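Local coordinates for protein iron-containing alcohol dehydrogenase (Ralstonia eutropha, PDB 3JZD) that probably reduces maleylacetate to 3-oxoadipate with NADH or NADPH, as a homodimer of the iron-containing alcohol dehydrogenase family, at residues L183-R186 against D187-P190; R345-L348 against Q349-E353. All blocks are in the same frame, centred on the assembly; numbering follows the deposited sequence.

Overall arrangement
Both contacts are local: each joins residues three or four apart in one continuous piece of chain, and both lie in the C-terminal, mainly helical part of the protein. Contact 1 (183-190) contains a type I beta turn on the surface between helices 165-182 and 190-212. Contact 2 (345-353) is partly buried and made of successive turns of helix 341-353. They hold different elements, and their centres are about 27 Å apart. Contact 1 relies on one backbone hydrogen bond, two alanine methyls and an aspartate bonded to a neighbouring loop. Contact 2 combines regular helix bonds with an arginine-glutamine pair and leucines turned into the helical core. Only contact 1 touches the second subunit, through P190.

Contact 1 (L183-R186 against D187-P190); sequences LYAR and DANP
A185 and A188 close a type I beta turn. The N of A188 donates a hydrogen bond to the O of A185 over 3.1 Å, with an N-H...O angle of 152°. The methyl of A185 points toward the second half of the turn, its CB 4.2 Å from CB of A188. A188 CB also sits 3.2 Å from A185 O.

D187 occupies the third position of the turn. Its chi1 of 58° sets CG between the backbone N and the carbonyl carbon, and this brings OD1 to 3.5 Å from A185 CB. The same OD1 accepts a hydrogen bond from the backbone N of G238, which holds that oxygen and ties the turn to the loop after helix 217-236. R186, at the second position, sends an extended side chain outward and rests on W334.

Beyond the turn, N189 is the N-cap of helix 190-212, with OD1 accepting from the N of M192. That bond satisfies a backbone N-H in the first turn of the helix. The turn thus links the end of helix 165-182 to the start of helix 190-212. L183 packs on helices 190-212 and 277-287, N189 and P190 meet strand 8-19, and P190 also touches Y225 of the second subunit.

Contact 2 (R345-L348 against Q349-E353); sequences RALL and QAAYE
R345 and Q349, one helical turn apart, meet through matching bends. In each, CG is anti to the backbone N, and chi2 (65° in R345, 67° in Q349) folds the chain so that the guanidinium and the amide come together. The two planes are nearly coplanar. NH1 of R345 donates to OE1 of Q349 over 2.8 Å, on a lone pair in the carbonyl plane. OE1 also lies near the guanidinium plane, at its edge. NH2 of R345 adds a weak second bond to the same OE1 at 3.3 Å; the NH1 bond is the main one.

The other end of the amide is held too. NE2 of Q349 donates to OE2 of E353 over 2.8 Å, coming from above the carboxylate plane, and also donates to OE2 of E318. NE of R345 forms a salt bridge with D322, which is likely to favour the charged form of R345.

Beneath these side chains run the i to i+4 backbone bonds of an alpha helix. Q349 N reaches R345 O at 3.1 Å, and Y352 N reaches L348 O at 2.9 Å. L347 CD2 approaches A351 CB at 4.5 Å.

The side chain of Y352 lies about 6 Å from a bound calcium ion. Helix 341-353 is wedged among its neighbours. L347 packs on helices 241-253 and 257-272, while A350 and A351 touch H267. R345, L348, Q349 and Y352 pack against helix 321-328.

Contact 1 (L183-R186 against D187-P190)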
loop_
_atom_site.group_PDB
_atom_site.type_symbol
_atom_site.label_atom_id
_atom_site.label_comp_id
_atom_site.label_asym_id
_atom_site.label_seq_id
_atom_site.Cartn_x
_atom_site.Cartn_y
_atom_site.Cartn_z
ATOM N N LEU A 183 -3.645 10.279 10.132
ATOM C CA LEU A 183 -2.802 11.362 9.674
ATOM C C LEU A 183 -1.987 11.976 10.800
ATOM O O LEU A 183 -1.008 12.622 10.535
ATOM C CB LEU A 183 -3.639 12.419 8.940
ATOM C CG LEU A 183 -4.133 11.995 7.571
ATOM C CD1 LEU A 183 -5.320 12.862 7.106
ATOM C CD2 LEU A 183 -2.958 12.053 6.592
ATOM N N TYR A 184 -2.432 11.883 12.054
ATOM C CA TYR A 184 -1.635 12.444 13.130
ATOM C C TYR A 184 -1.118 11.423 14.129
ATOM O O TYR A 184 -0.704 11.767 15.222
ATOM C CB TYR A 184 -2.367 13.584 13.808
ATOM C CG TYR A 184 -3.725 13.322 14.419
ATOM C CD1 TYR A 184 -3.851 12.619 15.604
ATOM C CD2 TYR A 184 -4.882 13.915 13.888
ATOM C CE1 TYR A 184 -5.100 12.454 16.202
ATOM C CE2 TYR A 184 -6.123 13.760 14.495
ATOM C CZ TYR A 184 -6.216 13.040 15.644
ATOM O OH TYR A 184 -7.417 12.904 16.262
ATOM N N ALA A 185 -1.092 10.167 13.711
ATOM C CA ALA A 185 -0.660 9.087 14.559
ATOM C C ALA A 185 0.755 9.330 14.996
ATOM O O ALA A 185 1.550 9.892 14.272
ATOM C CB ALA A 185 -0.712 7.766 13.822
ATOM N N ARG A 186 1.071 8.859 16.184
ATOM C CA ARG A 186 2.412 8.982 16.666
ATOM C C ARG A 186 3.352 8.254 15.727
ATOM O O ARG A 186 4.482 8.658 15.559
ATOM C CB ARG A 186 2.472 8.375 18.047
ATOM C CG ARG A 186 3.747 8.573 18.744
ATOM C CD ARG A 186 3.692 7.741 19.981
ATOM N NE ARG A 186 4.814 8.053 20.831
ATOM C CZ ARG A 186 4.942 7.589 22.064
ATOM N NH1 ARG A 186 4.014 6.769 22.569
ATOM N NH2 ARG A 186 5.998 7.944 22.790
ATOM N N ASP A 187 2.869 7.184 15.102
ATOM C CA ASP A 187 3.664 6.365 14.165
ATOM C C ASP A 187 3.201 6.534 12.714
ATOM O O ASP A 187 3.291 5.627 11.874
ATOM C CB ASP A 187 3.663 4.885 14.593
ATOM C CG ASP A 187 2.263 4.282 14.687
ATOM O OD1 ASP A 187 1.260 5.036 14.790
ATOM O OD2 ASP A 187 2.174 3.034 14.662
ATOM N N ALA A 188 2.721 7.734 12.431
ATOM C CA ALA A 188 2.318 8.113 11.108
ATOM C C ALA A 188 3.458 7.872 10.144
ATOM O O ALA A 188 4.627 8.014 10.514
ATOM C CB ALA A 188 1.963 9.605 11.097
ATOM N N ASN A 189 3.134 7.429 8.929
ATOM C CA ASN A 189 4.139 7.375 7.876
ATOM C C ASN A 189 3.518 7.864 6.537
ATOM O O ASN A 189 2.277 7.898 6.383
ATOM C CB ASN A 189 4.798 5.996 7.795
ATOM C CG ASN A 189 3.907 4.963 7.199
ATOM O OD1 ASN A 189 3.489 5.095 6.050
ATOM N ND2 ASN A 189 3.617 3.905 7.964
ATOM N N PRO A 190 4.380 8.250 5.557
ATOM C CA PRO A 190 3.902 8.844 4.290
ATOM C C PRO A 190 2.995 7.979 3.453
ATOM O O PRO A 190 2.126 8.486 2.727
ATOM C CB PRO A 190 5.196 9.159 3.535
ATOM C CG PRO A 190 6.255 9.227 4.617
ATOM C CD PRO A 190 5.841 8.303 5.697
#

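Contact 2 (R345-L348 against Q349-E353)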
loop_
_atom_site.group_PDB
_atom_site.type_symbol
_atom_site.label_atom_id
_atom_site.label_comp_id
_atom_site.label_asym_id
_atom_site.label_seq_id
_atom_site.Cartn_x
_atom_site.Cartn_y
_atom_site.Cartn_z
ATOM N N ARG A 345 -14.513 17.240 29.264
ATOM C CA ARG A 345 -15.896 17.400 29.675
ATOM C C ARG A 345 -16.635 18.388 28.747
ATOM O O ARG A 345 -17.809 18.204 28.464
ATOM C CB ARG A 345 -15.985 17.872 31.124
ATOM C CG ARG A 345 -17.438 18.072 31.559
ATOM C CD ARG A 345 -18.167 16.743 31.558
ATOM N NE ARG A 345 -19.524 16.877 32.047
ATOM C CZ ARG A 345 -20.536 17.322 31.310
ATOM N NH1 ARG A 345 -20.338 17.727 30.047
ATOM N NH2 ARG A 345 -21.747 17.399 31.836
ATOM N N ALA A 346 -15.948 19.430 28.284
ATOM C CA ALA A 346 -16.535 20.416 27.351
ATOM C C ALA A 346 -16.722 19.793 25.936
ATOM O O ALA A 346 -17.692 20.108 25.234
ATOM C CB ALA A 346 -15.628 21.696 27.268
ATOM N N LEU A 347 -15.792 18.911 25.539
ATOM C CA LEU A 347 -15.907 18.194 24.264
ATOM C C LEU A 347 -17.184 17.394 24.332
ATOM O O LEU A 347 -17.996 17.446 23.438
ATOM C CB LEU A 347 -14.724 17.230 24.056
ATOM C CG LEU A 347 -14.662 16.289 22.831
ATOM C CD1 LEU A 347 -13.247 15.676 22.686
ATOM C CD2 LEU A 347 -15.793 15.156 22.881
ATOM N N LEU A 348 -17.353 16.660 25.415
ATOM C CA LEU A 348 -18.528 15.814 25.603
ATOM C C LEU A 348 -19.851 16.582 25.616
ATOM O O LEU A 348 -20.865 16.089 25.107
ATOM C CB LEU A 348 -18.364 15.031 26.905
ATOM C CG LEU A 348 -17.393 13.858 26.848
ATOM C CD1 LEU A 348 -17.074 13.348 28.223
ATOM C CD2 LEU A 348 -17.995 12.763 25.998
ATOM N N GLN A 349 -19.851 17.785 26.198
ATOM C CA GLN A 349 -21.063 18.577 26.285
ATOM C C GLN A 349 -21.459 19.028 24.861
ATOM O O GLN A 349 -22.635 18.988 24.485
ATOM C CB GLN A 349 -20.853 19.806 27.158
ATOM C CG GLN A 349 -22.127 20.599 27.412
ATOM C CD GLN A 349 -23.103 19.812 28.265
ATOM O OE1 GLN A 349 -22.690 19.054 29.146
ATOM N NE2 GLN A 349 -24.380 19.983 28.021
ATOM N N ALA A 350 -20.470 19.498 24.100
ATOM C CA ALA A 350 -20.685 19.944 22.716
ATOM C C ALA A 350 -21.171 18.799 21.806
ATOM O O ALA A 350 -22.031 18.994 20.961
ATOM C CB ALA A 350 -19.384 20.597 22.139
ATOM N N ALA A 351 -20.605 17.627 21.989
ATOM C CA ALA A 351 -21.016 16.419 21.259
ATOM C C ALA A 351 -22.460 16.043 21.648
ATOM O O ALA A 351 -23.280 15.684 20.770
ATOM C CB ALA A 351 -20.062 15.235 21.572
ATOM N N TYR A 352 -22.769 16.165 22.947
ATOM C CA TYR A 352 -24.121 15.868 23.479
ATOM C C TYR A 352 -25.165 16.743 22.801
ATOM O O TYR A 352 -26.200 16.270 22.338
ATOM C CB TYR A 352 -24.214 16.059 25.007
ATOM C CG TYR A 352 -25.615 15.837 25.519
ATOM C CD1 TYR A 352 -26.113 14.564 25.672
ATOM C CD2 TYR A 352 -26.471 16.897 25.741
ATOM C CE1 TYR A 352 -27.403 14.346 26.071
ATOM C CE2 TYR A 352 -27.773 16.681 26.153
ATOM C CZ TYR A 352 -28.224 15.411 26.313
ATOM O OH TYR A 352 -29.502 15.182 26.728
ATOM N N GLU A 353 -24.843 18.014 22.721
ATOM C CA GLU A 353 -25.740 19.017 22.208
ATOM C C GLU A 353 -25.726 19.141 20.704
ATOM O O GLU A 353 -26.644 19.661 20.157
ATOM C CB GLU A 353 -25.420 20.371 22.847
ATOM C CG GLU A 353 -25.833 20.443 24.341
ATOM C CD GLU A 353 -25.312 21.676 25.053
ATOM O OE1 GLU A 353 -24.631 22.496 24.408
ATOM O OE2 GLU A 353 -25.543 21.825 26.278
#